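Local coordinates for staphylococcal nuclease domain-containing protein 1 (Drosophila melanogaster, PDB 2WAC) that cleaves both DNA and RNA as an endonuclease, takes part in RNA-induced silencing, and binds peptides carrying symmetrically dimethylated arginine through its Tudor domain, at residues L57-A71 with Y85-L99. Numbering follows the deposited sequence.
Sequences LVAAQFTLDNQWYRA and YIDYGNKETLPTNRL
Ala60 and Leu99 face each other as an antiparallel non-hydrogen-bonded pair, their CA atoms 4.7 Å apart, and Gln61 N donates to Arg98 O beside them, joining strand 57-61 to the outermost strand 99-101 of the Tudor domain's antiparallel beta-barrel. The Ala60 methyl packs between Leu99 CD2 and the Tyr85 ring. Phe62, Tyr69, Tyr85 and Tyr88 form an aromatic cluster within the region involved in dimethylarginine binding; the Tyr69 and Tyr88 planes are 77° apart, and Asn90 ND2 lies 3.6 Å from Phe62 CZ. Glu92 OE2 lies at the edge of the Phe62 ring and accepts from Tyr85 OH at 2.6 Å, while OE1 takes the Thr63 hydroxyl, OG1 to OE1 2.7 Å, on its syn lone pair. At the other end Arg70 forms a side-on salt bridge with Asp87, NE to OD2 and NH2 to OD1 (2.9 Å), with Ile86 CD1 over one guanidinium face; Glu109 O and Phe106 O accept from Arg70 NH1, Lys110 O from NH2. Arg98, bent at chi3 (74°), brings its guanidinium alongside the loop after strand 57-61. NE and NH2 donate to Gln61 O from the same side of its carbonyl plane, NE tilted slightly and NH2 well above it, and NH2 reaches Asn66 OD1 at 2.7 Å, nearly straight at 169°. A leucine in its place would probably leave Gln61 O and Asn66 OD1 without these donors and let the loop shift. Gln61 OE1 sits over the centre of that guanidinium.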
loop_
_atom_site.group_PDB
_atom_site.type_symbol
_atom_site.label_atom_id
_atom_site.label_comp_id
_atom_site.label_asym_id
_atom_site.label_seq_id
_atom_site.Cartn_x
_atom_site.Cartn_y
_atom_site.Cartn_z
ATOM N N LEU A 57 9.708 -12.217 -12.070
ATOM C CA LEU A 57 10.152 -10.858 -11.767
ATOM C C LEU A 57 10.719 -10.243 -13.044
ATOM O O LEU A 57 11.651 -10.787 -13.641
ATOM C CB LEU A 57 11.192 -10.850 -10.642
ATOM C CG LEU A 57 11.666 -9.495 -10.097
ATOM C CD1 LEU A 57 10.534 -8.706 -9.441
ATOM C CD2 LEU A 57 12.813 -9.690 -9.117
ATOM N N VAL A 58 10.146 -9.117 -13.457
ATOM C CA VAL A 58 10.453 -8.522 -14.759
ATOM C C VAL A 58 10.777 -7.031 -14.685
ATOM O O VAL A 58 10.664 -6.401 -13.629
ATOM C CB VAL A 58 9.276 -8.712 -15.766
ATOM C CG1 VAL A 58 9.033 -10.186 -16.055
ATOM C CG2 VAL A 58 7.998 -8.040 -15.262
ATOM N N ALA A 59 11.196 -6.486 -15.823
ATOM C CA ALA A 59 11.185 -5.051 -16.040
ATOM C C ALA A 59 9.939 -4.735 -16.857
ATOM O O ALA A 59 9.682 -5.368 -17.886
ATOM C CB ALA A 59 12.433 -4.610 -16.770
ATOM N N ALA A 60 9.156 -3.773 -16.381
ATOM C CA ALA A 60 7.917 -3.383 -17.043
ATOM C C ALA A 60 7.926 -1.898 -17.368
ATOM O O ALA A 60 8.245 -1.068 -16.509
ATOM C CB ALA A 60 6.718 -3.725 -16.170
ATOM N N GLN A 61 7.576 -1.573 -18.611
ATOM C CA GLN A 61 7.481 -0.187 -19.056
ATOM C C GLN A 61 6.092 0.366 -18.730
ATOM O O GLN A 61 5.115 0.088 -19.435
ATOM C CB GLN A 61 7.785 -0.074 -20.553
ATOM C CG GLN A 61 8.190 1.327 -21.013
ATOM C CD GLN A 61 8.287 1.452 -22.528
ATOM O OE1 GLN A 61 7.710 0.656 -23.268
ATOM N NE2 GLN A 61 9.017 2.461 -22.992
ATOM N N PHE A 62 6.028 1.131 -17.641
ATOM C CA PHE A 62 4.801 1.751 -17.130
ATOM C C PHE A 62 4.111 2.555 -18.232
ATOM O O PHE A 62 4.758 3.343 -18.924
ATOM C CB PHE A 62 5.167 2.637 -15.925
ATOM C CG PHE A 62 3.990 3.140 -15.115
ATOM C CD1 PHE A 62 2.782 2.449 -15.067
ATOM C CD2 PHE A 62 4.125 4.299 -14.350
ATOM C CE1 PHE A 62 1.714 2.923 -14.304
ATOM C CE2 PHE A 62 3.069 4.776 -13.574
ATOM C CZ PHE A 62 1.858 4.085 -13.552
ATOM N N THR A 63 2.807 2.339 -18.405
ATOM C CA THR A 63 2.050 3.003 -19.476
ATOM C C THR A 63 1.914 4.511 -19.270
ATOM O O THR A 63 1.668 5.246 -20.226
ATOM C CB THR A 63 0.639 2.396 -19.687
ATOM O OG1 THR A 63 -0.129 2.500 -18.480
ATOM C CG2 THR A 63 0.732 0.951 -20.104
ATOM N N LEU A 64 2.080 4.967 -18.028
ATOM C CA LEU A 64 1.947 6.389 -17.711
ATOM C C LEU A 64 3.105 7.246 -18.231
ATOM O O LEU A 64 2.876 8.285 -18.857
ATOM C CB LEU A 64 1.776 6.609 -16.203
ATOM C CG LEU A 64 1.650 8.071 -15.757
ATOM C CD1 LEU A 64 0.264 8.597 -16.088
ATOM C CD2 LEU A 64 1.947 8.229 -14.276
ATOM N N ASP A 65 4.337 6.809 -17.973
ATOM C CA ASP A 65 5.517 7.632 -18.257
ATOM C C ASP A 65 6.505 7.020 -19.258
ATOM O O ASP A 65 7.497 7.658 -19.622
ATOM C CB ASP A 65 6.232 8.014 -16.947
ATOM C CG ASP A 65 6.755 6.803 -16.170
ATOM O OD1 ASP A 65 6.467 5.647 -16.547
ATOM O OD2 ASP A 65 7.465 7.021 -15.165
ATOM N N ASN A 66 6.218 5.794 -19.702
ATOM C CA ASN A 66 7.115 5.007 -20.563
ATOM C C ASN A 66 8.497 4.729 -19.960
ATOM O O ASN A 66 9.463 4.497 -20.687
ATOM C CB ASN A 66 7.232 5.608 -21.977
ATOM C CG ASN A 66 5.976 5.401 -22.807
ATOM O OD1 ASN A 66 5.116 4.583 -22.477
ATOM N ND2 ASN A 66 5.860 6.144 -23.902
ATOM N N GLN A 67 8.581 4.742 -18.632
ATOM C CA GLN A 67 9.822 4.391 -17.948
ATOM C C GLN A 67 9.762 2.953 -17.435
ATOM O O GLN A 67 8.675 2.402 -17.232
ATOM C CB GLN A 67 10.139 5.380 -16.816
ATOM C CG GLN A 67 10.221 6.858 -17.245
ATOM C CD GLN A 67 11.180 7.111 -18.403
ATOM O OE1 GLN A 67 12.291 6.577 -18.443
ATOM N NE2 GLN A 67 10.752 7.941 -19.350
ATOM N N TRP A 68 10.933 2.349 -17.248
ATOM C CA TRP A 68 11.040 0.949 -16.838
ATOM C C TRP A 68 11.132 0.807 -15.314
ATOM O O TRP A 68 11.917 1.502 -14.663
ATOM C CB TRP A 68 12.245 0.290 -17.520
ATOM C CG TRP A 68 12.125 0.183 -19.028
ATOM C CD1 TRP A 68 12.570 1.085 -19.955
ATOM C CD2 TRP A 68 11.527 -0.891 -19.769
ATOM N NE1 TRP A 68 12.285 0.639 -21.226
ATOM C CE2 TRP A 68 11.648 -0.571 -21.141
ATOM C CE3 TRP A 68 10.904 -2.094 -19.407
ATOM C CZ2 TRP A 68 11.162 -1.408 -22.154
ATOM C CZ3 TRP A 68 10.422 -2.928 -20.416
ATOM C CH2 TRP A 68 10.556 -2.578 -21.773
ATOM N N TYR A 69 10.315 -0.092 -14.760
ATOM C CA TYR A 69 10.256 -0.352 -13.318
ATOM C C TYR A 69 10.391 -1.854 -13.028
ATOM O O TYR A 69 10.133 -2.683 -13.900
ATOM C CB TYR A 69 8.925 0.147 -12.735
ATOM C CG TYR A 69 8.676 1.641 -12.830
ATOM C CD1 TYR A 69 8.337 2.239 -14.044
ATOM C CD2 TYR A 69 8.743 2.449 -11.697
ATOM C CE1 TYR A 69 8.104 3.607 -14.134
ATOM C CE2 TYR A 69 8.503 3.821 -11.775
ATOM C CZ TYR A 69 8.185 4.391 -12.998
ATOM O OH TYR A 69 7.946 5.744 -13.081
ATOM N N ARG A 70 10.792 -2.200 -11.805
ATOM C CA ARG A 70 10.778 -3.597 -11.362
ATOM C C ARG A 70 9.332 -4.021 -11.120
ATOM O O ARG A 70 8.553 -3.272 -10.523
ATOM C CB ARG A 70 11.598 -3.790 -10.083
ATOM C CG ARG A 70 13.070 -3.429 -10.198
ATOM C CD ARG A 70 13.901 -4.137 -9.135
ATOM N NE ARG A 70 13.525 -3.773 -7.768
ATOM C CZ ARG A 70 13.983 -4.374 -6.673
ATOM N NH1 ARG A 70 14.841 -5.384 -6.766
ATOM N NH2 ARG A 70 13.580 -3.966 -5.475
ATOM N N ALA A 71 8.971 -5.211 -11.590
ATOM C CA ALA A 71 7.586 -5.667 -11.502
ATOM C C ALA A 71 7.468 -7.174 -11.324
ATOM O O ALA A 71 8.295 -7.934 -11.822
ATOM C CB ALA A 71 6.796 -5.210 -12.729
ATOM N N TYR A 85 3.942 -3.268 -9.430
ATOM C CA TYR A 85 5.179 -2.493 -9.354
ATOM C C TYR A 85 5.715 -2.539 -7.926
ATOM O O TYR A 85 5.277 -1.788 -7.055
ATOM C CB TYR A 85 4.960 -1.065 -9.869
ATOM C CG TYR A 85 4.612 -1.045 -11.341
ATOM C CD1 TYR A 85 5.606 -1.176 -12.311
ATOM C CD2 TYR A 85 3.287 -0.933 -11.767
ATOM C CE1 TYR A 85 5.296 -1.180 -13.669
ATOM C CE2 TYR A 85 2.965 -0.936 -13.125
ATOM C CZ TYR A 85 3.977 -1.059 -14.070
ATOM O OH TYR A 85 3.676 -1.065 -15.415
ATOM N N ILE A 86 6.669 -3.447 -7.713
ATOM C CA ILE A 86 7.077 -3.896 -6.371
ATOM C C ILE A 86 7.732 -2.843 -5.479
ATOM O O ILE A 86 7.795 -3.010 -4.258
ATOM C CB ILE A 86 7.989 -5.165 -6.433
ATOM C CG1 ILE A 86 9.228 -4.919 -7.307
ATOM C CG2 ILE A 86 7.191 -6.382 -6.915
ATOM C CD1 ILE A 86 10.416 -5.810 -6.969
ATOM N N ASP A 87 8.213 -1.763 -6.083
ATOM C CA ASP A 87 8.883 -0.714 -5.323
ATOM C C ASP A 87 7.951 0.447 -4.965
ATOM O O ASP A 87 8.360 1.384 -4.267
ATOM C CB ASP A 87 10.124 -0.227 -6.077
ATOM C CG ASP A 87 11.174 -1.316 -6.240
ATOM O OD1 ASP A 87 11.352 -2.129 -5.305
ATOM O OD2 ASP A 87 11.830 -1.359 -7.301
ATOM N N TYR A 88 6.699 0.366 -5.426
ATOM C CA TYR A 88 5.713 1.442 -5.243
ATOM C C TYR A 88 4.350 0.963 -4.747
ATOM O O TYR A 88 3.751 1.593 -3.872
ATOM C CB TYR A 88 5.558 2.258 -6.534
ATOM C CG TYR A 88 6.851 2.909 -6.961
ATOM C CD1 TYR A 88 7.216 4.163 -6.473
ATOM C CD2 TYR A 88 7.727 2.255 -7.829
ATOM C CE1 TYR A 88 8.417 4.758 -6.850
ATOM C CE2 TYR A 88 8.929 2.837 -8.207
ATOM C CZ TYR A 88 9.266 4.088 -7.718
ATOM O OH TYR A 88 10.454 4.664 -8.099
ATOM N N GLY A 89 3.857 -0.136 -5.312
ATOM C CA GLY A 89 2.615 -0.738 -4.841
ATOM C C GLY A 89 1.433 -0.727 -5.790
ATOM O O GLY A 89 0.447 -1.428 -5.554
ATOM N N ASN A 90 1.510 0.068 -6.855
ATOM C CA ASN A 90 0.445 0.070 -7.857
ATOM C C ASN A 90 0.512 -1.146 -8.783
ATOM O O ASN A 90 1.574 -1.738 -8.978
ATOM C CB ASN A 90 0.415 1.381 -8.659
ATOM C CG ASN A 90 1.720 1.664 -9.383
ATOM O OD1 ASN A 90 2.802 1.567 -8.802
ATOM N ND2 ASN A 90 1.622 2.032 -10.654
ATOM N N LYS A 91 -0.644 -1.508 -9.333
ATOM C CA LYS A 91 -0.774 -2.612 -10.274
ATOM C C LYS A 91 -1.390 -2.102 -11.567
ATOM O O LYS A 91 -2.129 -1.114 -11.556
ATOM C CB LYS A 91 -1.703 -3.689 -9.710
ATOM C CG LYS A 91 -1.189 -4.469 -8.517
ATOM C CD LYS A 91 -2.251 -5.477 -8.087
ATOM C CE LYS A 91 -1.755 -6.425 -7.010
ATOM N NZ LYS A 91 -1.617 -5.760 -5.692
ATOM N N GLU A 92 -1.094 -2.778 -12.677
ATOM C CA GLU A 92 -1.822 -2.556 -13.928
ATOM C C GLU A 92 -1.810 -3.781 -14.845
ATOM O O GLU A 92 -0.936 -4.649 -14.738
ATOM C CB GLU A 92 -1.305 -1.314 -14.678
ATOM C CG GLU A 92 -0.045 -1.534 -15.516
ATOM C CD GLU A 92 0.357 -0.306 -16.321
ATOM O OE1 GLU A 92 -0.529 0.482 -16.713
ATOM O OE2 GLU A 92 1.567 -0.132 -16.569
ATOM N N THR A 93 -2.793 -3.833 -15.740
ATOM C CA THR A 93 -2.830 -4.827 -16.807
ATOM C C THR A 93 -2.271 -4.210 -18.092
ATOM O O THR A 93 -2.659 -3.108 -18.494
ATOM C CB THR A 93 -4.245 -5.414 -17.003
ATOM O OG1 THR A 93 -4.677 -6.017 -15.777
ATOM C CG2 THR A 93 -4.255 -6.474 -18.102
ATOM N N LEU A 94 -1.378 -4.964 -18.728
ATOM C CA LEU A 94 -0.397 -4.437 -19.672
ATOM C C LEU A 94 -0.090 -5.448 -20.782
ATOM O O LEU A 94 0.013 -6.637 -20.491
ATOM C CB LEU A 94 0.898 -4.169 -18.883
ATOM C CG LEU A 94 1.940 -3.276 -19.536
ATOM C CD1 LEU A 94 1.251 -2.020 -19.997
ATOM C CD2 LEU A 94 3.080 -2.946 -18.589
ATOM N N PRO A 95 0.060 -4.997 -22.055
ATOM C CA PRO A 95 0.583 -5.957 -23.042
ATOM C C PRO A 95 1.958 -6.515 -22.655
ATOM O O PRO A 95 2.794 -5.787 -22.106
ATOM C CB PRO A 95 0.687 -5.130 -24.328
ATOM C CG PRO A 95 -0.290 -4.025 -24.150
ATOM C CD PRO A 95 -0.257 -3.698 -22.679
ATOM N N THR A 96 2.172 -7.799 -22.938
ATOM C CA THR A 96 3.428 -8.481 -22.607
ATOM C C THR A 96 4.620 -7.981 -23.429
ATOM O O THR A 96 5.771 -8.204 -23.046
ATOM C CB THR A 96 3.309 -10.015 -22.757
ATOM O OG1 THR A 96 2.893 -10.333 -24.089
ATOM C CG2 THR A 96 2.300 -10.581 -21.771
ATOM N N ASN A 97 4.351 -7.308 -24.548
ATOM C CA ASN A 97 5.425 -6.678 -25.325
ATOM C C ASN A 97 6.058 -5.457 -24.636
ATOM O O ASN A 97 7.045 -4.906 -25.124
ATOM C CB ASN A 97 5.007 -6.386 -26.785
ATOM C CG ASN A 97 3.851 -5.399 -26.901
ATOM O OD1 ASN A 97 3.719 -4.465 -26.113
ATOM N ND2 ASN A 97 3.017 -5.598 -27.915
ATOM N N ARG A 98 5.491 -5.057 -23.498
ATOM C CA ARG A 98 6.068 -4.007 -22.653
ATOM C C ARG A 98 6.776 -4.599 -21.431
ATOM O O ARG A 98 7.094 -3.891 -20.469
ATOM C CB ARG A 98 4.994 -3.001 -22.230
ATOM C CG ARG A 98 4.517 -2.104 -23.359
ATOM C CD ARG A 98 3.417 -1.164 -22.906
ATOM N NE ARG A 98 3.921 -0.070 -22.074
ATOM C CZ ARG A 98 4.264 1.133 -22.529
ATOM N NH1 ARG A 98 4.172 1.425 -23.822
ATOM N NH2 ARG A 98 4.704 2.050 -21.682
ATOM N N LEU A 99 7.014 -5.907 -21.483
ATOM C CA LEU A 99 7.760 -6.610 -20.448
ATOM C C LEU A 99 9.077 -7.122 -21.008
ATOM O O LEU A 99 9.151 -7.536 -22.167
ATOM C CB LEU A 99 6.946 -7.778 -19.880
ATOM C CG LEU A 99 5.524 -7.501 -19.372
ATOM C CD1 LEU A 99 4.852 -8.786 -18.923
ATOM C CD2 LEU A 99 5.510 -6.477 -18.250
HETATM O O HOH W 1 8.466 -1.125 -9.042
HETATM O O HOH W 2 10.992 -0.231 -9.502
#